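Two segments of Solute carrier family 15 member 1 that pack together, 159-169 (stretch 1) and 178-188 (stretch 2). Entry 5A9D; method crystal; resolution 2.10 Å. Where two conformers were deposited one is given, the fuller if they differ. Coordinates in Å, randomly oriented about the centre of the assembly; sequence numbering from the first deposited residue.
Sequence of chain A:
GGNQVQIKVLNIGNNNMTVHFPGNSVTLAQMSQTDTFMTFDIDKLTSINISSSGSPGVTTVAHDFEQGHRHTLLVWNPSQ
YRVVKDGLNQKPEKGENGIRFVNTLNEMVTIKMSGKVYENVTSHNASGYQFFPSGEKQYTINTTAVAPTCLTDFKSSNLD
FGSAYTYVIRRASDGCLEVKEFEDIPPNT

Stretch 1 159-169: LDFGSAYTYVI
Stretch 2 178-188: EVKEFEDIPPN

Two neighbouring strands of an antiparallel sheet satisfy each other's backbone polar groups in alternation, and residues 159-169 and 178-188 of Solute carrier family 15 member 1 show how the ladder is maintained and how it frays. Strand 164-169 runs against the strand beginning before 178, their N-to-C directions 151° apart and their axes approaching to 4.4 Å. The register pairs Tyr 165 with Glu 183, Thr 166 with Phe 182, Tyr 167 with Glu 181, Val 168 with Lys 180 and Ile 169 with Val 179, all in extended conformation (Thr 166 at phi/psi -118/121°, Phe 182 at -129/136°).

Two pairs carry reciprocal hydrogen bonds. Thr 166 N donates to Phe 182 O (2.9 Å), and Phe 182 N returns a more bent bond to Thr 166 O (2.9 Å, 147°). Val 168 N donates to Lys 180 O (2.8 Å) and Lys 180 N to Val 168 O (2.9 Å), both nearly straight. At the non-hydrogen-bonded pairs CA-H groups face carbonyls: Tyr 165 CA lies 3.2 Å from Phe 182 O, Tyr 167 CA 3.6 Å from Lys 180 O, and Val 179 CA 3.4 Å from Val 168 O.

Near Ala 164 the ladder changes character. Asp 184 N still donates to Ala 164 O (2.8 Å, 168°), but the return bond is replaced by water 1, which accepts from Ala 164 N (3.1 Å) and donates to Asp 184 O and Glu 183 OE2, each at 2.7 Å. One water thus satisfies a strand amide while joining a backbone and a side-chain acceptor.

Side chains alternate between the faces. On the face of Thr 166, the m rotamers of Thr 166 and Asp 184 (chi1 -66° and -58°) bring Thr 166 OG1 within 2.6 Å of Asp 184 OD2, to which it donates a short hydrogen bond. Thr 166 N, 3.4 Å from Asp 184 OD2, is poorly angled for that acceptor and is served by Phe 182 O instead. Val 168 (t) places CG2 3.6 Å from Phe 182 CE2, and Ala 164 CB meets Pro 187 CD at 3.4 Å.

On the other face, Tyr 167 (m, chi2 30°) receives Glu 181 CG over its ring, 3.8 Å from the centroid and 16° off the normal, so the acidic side chain contributes its aliphatic part. Glu 181 (m, t) leaves OE1 3.2 Å from Tyr 167 OH. Tyr 165 (m, chi2 -88°) brings CE1 to 3.5 Å from Glu 183 CG, while its OH accepts a weak, 3.4 Å hydrogen bond from Asp 160 N within its own stretch.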

# COMPACT_ATOMS: atom_id res chain seq x y z
N LEU A 159 15.06 -13.85 15.16
CA LEU A 159 15.01 -12.60 14.41
C LEU A 159 16.33 -11.83 14.57
O LEU A 159 16.67 -11.44 15.70
CB LEU A 159 13.88 -11.74 15.01
CG LEU A 159 12.51 -11.63 14.32
CD1 LEU A 159 12.00 -12.99 13.82
CD2 LEU A 159 11.51 -10.95 15.23
N ASP A 160 17.06 -11.62 13.46
CA ASP A 160 18.31 -10.85 13.48
C ASP A 160 18.04 -9.35 13.80
O ASP A 160 17.09 -9.06 14.50
CB ASP A 160 19.10 -11.04 12.16
CG ASP A 160 19.57 -12.47 11.89
OD1 ASP A 160 20.05 -13.14 12.85
OD2 ASP A 160 19.51 -12.91 10.71
N PHE A 161 18.90 -8.43 13.37
CA PHE A 161 18.76 -7.00 13.63
C PHE A 161 18.46 -6.28 12.32
O PHE A 161 19.21 -6.42 11.36
CB PHE A 161 20.07 -6.46 14.25
CG PHE A 161 20.12 -4.97 14.54
CD1 PHE A 161 20.38 -4.06 13.52
CD2 PHE A 161 19.97 -4.50 15.84
CE1 PHE A 161 20.44 -2.69 13.79
CE2 PHE A 161 20.08 -3.13 16.11
CZ PHE A 161 20.31 -2.24 15.08
N GLY A 162 17.36 -5.54 12.29
CA GLY A 162 16.93 -4.75 11.14
C GLY A 162 16.50 -5.55 9.93
O GLY A 162 16.49 -5.01 8.82
N SER A 163 16.16 -6.82 10.09
CA SER A 163 15.80 -7.67 8.94
C SER A 163 14.31 -7.56 8.53
O SER A 163 13.54 -6.75 9.09
CB SER A 163 16.19 -9.11 9.23
OG SER A 163 17.56 -9.21 9.56
N ALA A 164 13.95 -8.28 7.49
CA ALA A 164 12.57 -8.33 7.02
C ALA A 164 12.32 -9.74 6.57
O ALA A 164 13.21 -10.35 5.98
CB ALA A 164 12.34 -7.35 5.89
N TYR A 165 11.16 -10.30 6.94
CA TYR A 165 10.81 -11.68 6.63
C TYR A 165 9.38 -11.78 6.16
O TYR A 165 8.53 -10.99 6.55
CB TYR A 165 10.98 -12.59 7.87
CG TYR A 165 12.36 -12.55 8.51
CD1 TYR A 165 13.38 -13.37 8.06
CD2 TYR A 165 12.63 -11.67 9.55
CE1 TYR A 165 14.65 -13.32 8.63
CE2 TYR A 165 13.89 -11.62 10.15
CZ TYR A 165 14.90 -12.44 9.67
OH TYR A 165 16.13 -12.38 10.26
N THR A 166 9.12 -12.80 5.33
CA THR A 166 7.82 -13.17 4.81
C THR A 166 7.57 -14.57 5.33
O THR A 166 8.37 -15.48 5.11
CB THR A 166 7.79 -13.12 3.29
OG1 THR A 166 7.95 -11.78 2.87
CG2 THR A 166 6.47 -13.61 2.72
N TYR A 167 6.51 -14.72 6.07
CA TYR A 167 6.12 -16.01 6.63
C TYR A 167 4.97 -16.54 5.79
O TYR A 167 3.93 -15.88 5.68
CB TYR A 167 5.73 -15.80 8.12
CG TYR A 167 6.92 -15.66 9.05
CD1 TYR A 167 8.13 -15.11 8.62
CD2 TYR A 167 6.86 -16.14 10.36
CE1 TYR A 167 9.24 -15.05 9.46
CE2 TYR A 167 7.98 -16.09 11.20
CZ TYR A 167 9.16 -15.53 10.75
OH TYR A 167 10.24 -15.47 11.60
N VAL A 168 5.21 -17.64 5.06
CA VAL A 168 4.19 -18.22 4.15
C VAL A 168 3.44 -19.31 4.90
O VAL A 168 4.04 -20.28 5.32
CB VAL A 168 4.81 -18.73 2.81
CG1 VAL A 168 3.78 -19.47 1.96
CG2 VAL A 168 5.43 -17.58 2.01
N ILE A 169 2.13 -19.15 5.03
CA ILE A 169 1.25 -20.09 5.73
C ILE A 169 0.70 -21.06 4.72
O ILE A 169 0.05 -20.63 3.77
CB ILE A 169 0.11 -19.29 6.43
CG1 ILE A 169 0.72 -18.23 7.41
CG2 ILE A 169 -0.91 -20.27 7.11
CD1 ILE A 169 -0.38 -17.13 7.89
N GLU A 178 1.33 -25.10 8.77
CA GLU A 178 2.78 -25.07 8.69
C GLU A 178 3.15 -23.67 8.18
O GLU A 178 2.43 -23.09 7.36
CB GLU A 178 3.19 -26.13 7.66
CG GLU A 178 4.66 -26.38 7.51
CD GLU A 178 4.89 -27.68 6.77
OE1 GLU A 178 4.83 -27.66 5.52
OE2 GLU A 178 5.09 -28.72 7.44
N VAL A 179 4.30 -23.15 8.62
CA VAL A 179 4.79 -21.85 8.20
C VAL A 179 6.23 -21.97 7.65
O VAL A 179 7.11 -22.49 8.34
CB VAL A 179 4.68 -20.80 9.35
CG1 VAL A 179 5.11 -19.42 8.86
CG2 VAL A 179 3.26 -20.74 9.91
N LYS A 180 6.47 -21.44 6.44
CA LYS A 180 7.81 -21.39 5.86
C LYS A 180 8.30 -19.94 5.90
O LYS A 180 7.60 -19.03 5.46
CB LYS A 180 7.83 -21.96 4.42
CG LYS A 180 9.26 -22.08 3.88
CD LYS A 180 9.43 -23.16 2.82
CE LYS A 180 10.83 -23.21 2.27
NZ LYS A 180 10.92 -24.17 1.16
N GLU A 181 9.49 -19.72 6.43
CA GLU A 181 10.06 -18.37 6.57
C GLU A 181 11.00 -18.03 5.42
O GLU A 181 11.85 -18.83 5.05
CB GLU A 181 10.86 -18.26 7.89
CG GLU A 181 10.07 -18.66 9.11
CD GLU A 181 10.81 -18.53 10.42
OE1 GLU A 181 11.89 -17.89 10.43
OE2 GLU A 181 10.33 -19.10 11.43
N PHE A 182 10.89 -16.81 4.92
CA PHE A 182 11.76 -16.34 3.84
C PHE A 182 12.35 -15.02 4.28
O PHE A 182 11.63 -14.17 4.80
CB PHE A 182 10.95 -16.14 2.54
CG PHE A 182 10.42 -17.43 1.96
CD1 PHE A 182 11.18 -18.19 1.08
CD2 PHE A 182 9.14 -17.88 2.28
CE1 PHE A 182 10.69 -19.39 0.57
CE2 PHE A 182 8.67 -19.09 1.78
CZ PHE A 182 9.44 -19.84 0.92
N GLU A 183 13.63 -14.81 4.07
CA GLU A 183 14.18 -13.52 4.42
C GLU A 183 13.99 -12.62 3.21
O GLU A 183 14.15 -13.07 2.07
CB GLU A 183 15.67 -13.61 4.77
CG GLU A 183 16.12 -12.39 5.59
CD GLU A 183 17.53 -12.38 6.16
OE1 GLU A 183 18.02 -13.45 6.59
OE2 GLU A 183 18.14 -11.29 6.20
N ASP A 184 13.59 -11.39 3.42
CA ASP A 184 13.49 -10.44 2.32
C ASP A 184 14.54 -9.38 2.59
O ASP A 184 14.96 -9.23 3.75
CB ASP A 184 12.14 -9.69 2.35
CG ASP A 184 10.90 -10.54 2.31
OD1 ASP A 184 10.72 -11.26 1.32
OD2 ASP A 184 10.06 -10.38 3.20
N ILE A 185 14.90 -8.59 1.56
CA ILE A 185 15.77 -7.43 1.73
C ILE A 185 14.88 -6.40 2.51
O ILE A 185 13.69 -6.32 2.21
CB ILE A 185 16.28 -6.92 0.34
CG1 ILE A 185 17.22 -7.97 -0.32
CG2 ILE A 185 16.98 -5.55 0.45
CD1 ILE A 185 17.37 -7.92 -1.87
N PRO A 186 15.38 -5.73 3.59
CA PRO A 186 14.49 -4.83 4.37
C PRO A 186 13.70 -3.78 3.59
O PRO A 186 14.27 -3.19 2.68
CB PRO A 186 15.42 -4.17 5.38
CG PRO A 186 16.60 -5.08 5.47
CD PRO A 186 16.75 -5.72 4.14
N PRO A 187 12.38 -3.57 3.89
CA PRO A 187 11.61 -2.57 3.14
C PRO A 187 12.08 -1.15 3.44
O PRO A 187 12.52 -0.86 4.56
CB PRO A 187 10.17 -2.79 3.59
CG PRO A 187 10.28 -3.38 4.96
CD PRO A 187 11.54 -4.21 4.94
N ASN A 188 12.02 -0.29 2.42
CA ASN A 188 12.36 1.13 2.52
C ASN A 188 11.08 1.91 2.77
O ASN A 188 11.10 2.85 3.57
CB ASN A 188 13.03 1.61 1.24
CG ASN A 188 14.43 1.08 1.04
OD1 ASN A 188 15.23 0.96 1.97
ND2 ASN A 188 14.78 0.80 -0.19
O HOH W 1 16.51 -9.13 6.00